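Long-range contact in esterase (PDB 4WY8), which hydrolyses carboxylic ester bonds as a carboxylesterase of the alpha/beta hydrolase fold: residues E106-A111 and L307-V311. Numbering follows the deposited sequence.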
ATOM      1  N   GLU A 106     -13.972   9.359   8.155  1.00 11.03           N
ATOM      2  CA  GLU A 106     -13.612   8.886   6.797  1.00 14.12           C
ATOM      3  C   GLU A 106     -13.581   7.355   6.688  1.00 10.78           C
ATOM      4  O   GLU A 106     -14.073   6.778   5.729  1.00 13.46           O
ATOM      5  CB  GLU A 106     -12.248   9.453   6.370  1.00 12.99           C
ATOM      6  CG  GLU A 106     -12.266  10.929   5.964  1.00 15.07           C
ATOM      7  CD  GLU A 106     -13.035  11.224   4.664  1.00 19.60           C
ATOM      8  OE1 GLU A 106     -13.287  10.297   3.851  1.00 19.11           O
ATOM      9  OE2 GLU A 106     -13.370  12.412   4.446  1.00 23.02           O
ATOM     10  N   LEU A 107     -12.969   6.705   7.665  1.00 13.60           N
ATOM     11  CA  LEU A 107     -12.912   5.248   7.692  1.00 12.26           C
ATOM     12  C   LEU A 107     -14.330   4.660   7.740  1.00 11.64           C
ATOM     13  O   LEU A 107     -14.668   3.717   7.035  1.00 10.36           O
ATOM     14  CB  LEU A 107     -12.096   4.797   8.903  1.00  9.20           C
ATOM     15  CG  LEU A 107     -11.861   3.294   9.074  1.00 15.76           C
ATOM     16  CD1 LEU A 107     -11.112   2.647   7.868  1.00  6.77           C
ATOM     17  CD2 LEU A 107     -11.136   3.032  10.397  1.00  9.10           C
ATOM     18  N   THR A 108     -15.157   5.249   8.584  1.00 12.05           N
ATOM     19  CA  THR A 108     -16.547   4.859   8.716  1.00  7.97           C
ATOM     20  C   THR A 108     -17.251   4.865   7.379  1.00  9.82           C
ATOM     21  O   THR A 108     -17.853   3.845   6.999  1.00  9.00           O
ATOM     22  CB  THR A 108     -17.307   5.790   9.670  1.00 11.53           C
ATOM     23  OG1 THR A 108     -16.739   5.707  10.991  1.00  9.21           O
ATOM     24  CG2 THR A 108     -18.792   5.420   9.687  1.00  8.03           C
ATOM     25  N   VAL A 109     -17.190   5.978   6.641  1.00  8.82           N
ATOM     26  CA  VAL A 109     -17.991   5.984   5.405  1.00 10.42           C
ATOM     27  C   VAL A 109     -17.310   5.283   4.238  1.00 11.55           C
ATOM     28  O   VAL A 109     -17.988   4.759   3.337  1.00 12.96           O
ATOM     29  CB  VAL A 109     -18.362   7.414   4.950  1.00 14.58           C
ATOM     30  CG1 VAL A 109     -19.129   8.136   6.075  1.00  9.61           C
ATOM     31  CG2 VAL A 109     -17.107   8.197   4.591  1.00 11.27           C
ATOM     32  N   ARG A 110     -15.983   5.224   4.239  1.00 12.06           N
ATOM     33  CA  ARG A 110     -15.310   4.541   3.137  1.00 14.66           C
ATOM     34  C   ARG A 110     -15.439   3.026   3.284  1.00 11.48           C
ATOM     35  O   ARG A 110     -15.631   2.332   2.312  1.00 14.58           O
ATOM     36  CB  ARG A 110     -13.843   4.945   3.049  1.00 14.29           C
ATOM     37  CG  ARG A 110     -13.639   6.398   2.620  1.00 13.20           C
ATOM     38  CD  ARG A 110     -12.157   6.702   2.466  1.00 11.70           C
ATOM     39  NE  ARG A 110     -11.863   8.133   2.535  1.00 13.34           N
ATOM     40  CZ  ARG A 110     -10.781   8.704   2.007  1.00 16.89           C
ATOM     41  NH1 ARG A 110      -9.887   7.962   1.351  1.00 13.79           N
ATOM     42  NH2 ARG A 110     -10.582  10.012   2.152  1.00 12.64           N
ATOM     43  N   ALA A 111     -15.343   2.518   4.504  1.00 13.62           N
ATOM     44  CA  ALA A 111     -15.428   1.077   4.720  1.00 14.17           C
ATOM     45  C   ALA A 111     -16.876   0.629   4.858  1.00 13.77           C
ATOM     46  O   ALA A 111     -17.167  -0.561   4.767  1.00 12.13           O
ATOM     47  CB  ALA A 111     -14.628   0.670   5.965  1.00  8.46           C
ATOM     48  N   LEU A 307      -5.938   5.439   3.653  1.00  9.55           N
ATOM     49  CA  LEU A 307      -7.266   4.943   4.049  1.00 11.32           C
ATOM     50  C   LEU A 307      -7.947   4.118   2.946  1.00  9.70           C
ATOM     51  O   LEU A 307      -8.602   3.114   3.241  1.00 10.40           O
ATOM     52  CB  LEU A 307      -8.176   6.095   4.469  1.00 10.56           C
ATOM     53  CG  LEU A 307      -7.848   6.704   5.831  1.00 13.01           C
ATOM     54  CD1 LEU A 307      -8.981   7.624   6.201  1.00 18.87           C
ATOM     55  CD2 LEU A 307      -7.691   5.629   6.892  1.00 14.62           C
ATOM     56  N   ASP A 308      -7.812   4.525   1.684  1.00  7.37           N
ATOM     57  CA  ASP A 308      -8.374   3.715   0.599  1.00 10.19           C
ATOM     58  C   ASP A 308      -7.727   2.305   0.548  1.00 11.16           C
ATOM     59  O   ASP A 308      -8.395   1.284   0.311  1.00  8.10           O
ATOM     60  CB  ASP A 308      -8.202   4.434  -0.746  1.00 12.75           C
ATOM     61  CG  ASP A 308      -9.125   5.654  -0.886  1.00 18.77           C
ATOM     62  OD1 ASP A 308     -10.149   5.738  -0.150  1.00 15.69           O
ATOM     63  OD2 ASP A 308      -8.811   6.532  -1.736  1.00 20.50           O
ATOM     64  N   HIS A 309      -6.423   2.272   0.789  1.00 10.87           N
ATOM     65  CA  HIS A 309      -5.684   1.023   0.896  1.00  9.58           C
ATOM     66  C   HIS A 309      -6.183   0.127   2.032  1.00 10.55           C
ATOM     67  O   HIS A 309      -6.492  -1.062   1.828  1.00 11.24           O
ATOM     68  CB  HIS A 309      -4.217   1.342   1.083  1.00  8.32           C
ATOM     69  CG  HIS A 309      -3.342   0.141   1.101  1.00 13.85           C
ATOM     70  ND1 HIS A 309      -1.981   0.225   1.271  1.00 18.13           N
ATOM     71  CD2 HIS A 309      -3.632  -1.174   0.948  1.00 13.09           C
ATOM     72  CE1 HIS A 309      -1.461  -0.995   1.215  1.00 20.17           C
ATOM     73  NE2 HIS A 309      -2.442  -1.856   1.027  1.00 18.62           N
ATOM     74  N   ILE A 310      -6.259   0.699   3.230  1.00  8.36           N
ATOM     75  CA  ILE A 310      -6.783  -0.010   4.389  1.00  7.95           C
ATOM     76  C   ILE A 310      -8.167  -0.579   4.108  1.00 10.08           C
ATOM     77  O   ILE A 310      -8.464  -1.717   4.461  1.00  7.52           O
ATOM     78  CB  ILE A 310      -6.858   0.921   5.624  1.00  8.33           C
ATOM     79  CG1 ILE A 310      -5.443   1.239   6.133  1.00  6.89           C
ATOM     80  CG2 ILE A 310      -7.666   0.297   6.758  1.00  5.58           C
ATOM     81  CD1 ILE A 310      -5.424   2.338   7.164  1.00  8.24           C
ATOM     82  N   VAL A 311      -9.012   0.214   3.460  1.00  8.09           N
ATOM     83  CA  VAL A 311     -10.349  -0.242   3.149  1.00  5.98           C
ATOM     84  C   VAL A 311     -10.327  -1.403   2.160  1.00 10.91           C
ATOM     85  O   VAL A 311     -11.064  -2.376   2.343  1.00 10.65           O
ATOM     86  CB  VAL A 311     -11.198   0.909   2.594  1.00  9.22           C
ATOM     87  CG1 VAL A 311     -12.542   0.378   2.036  1.00  8.67           C
ATOM     88  CG2 VAL A 311     -11.421   1.931   3.689  1.00  6.99           C
TER
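Arg110 CB and Val311 CG2 touch where two helices of this alpha/beta hydrolase fold pack together: helix 101-111, which leads into strand 114-118, and helix 301-322 near the C-terminus. The axes of the two segments approach to 9.9 Å and cross at -48°.

On the polar side, Glu106, Arg110 and Asp308 make a salt-bridge network. Arg110 NH1 donates to Asp308 OD1 at 2.7 Å in a bent bond, with an N-H...O angle of 137°. The donor comes from above the carboxylate plane, and the guanidinium and carboxylate planes lie 39° apart. One turn back on its own helix, Glu106 OE1 takes the Arg110 NE hydrogen at 2.9 Å, almost exactly in the guanidinium plane. Ser304 OG also bonds to Arg110 NH2, so NE, NH1 and NH2 each have a partner, which probably limits rotation of the group. Asp308 OD2 has a second partner, Lys316 of the second subunit, which ties the network to the dimer interface.

Beneath the charges the contact is apolar. Leu307 lays CB over one guanidinium face and sends CD1 to Glu106 CB, 3.7 Å away. Leu107 brings CD1 to 4.3 Å from CG2 of both Ile310 and Val311, while Ile310 also packs on strand 253-258. With CG1 anti to its backbone N, Val311 sets both methyls against the last turn of helix 101-111: CG2 faces Arg110 CB and lies 4.1 Å from Ala111 CB, and CG1 rests 3.7 Å from Arg110 O.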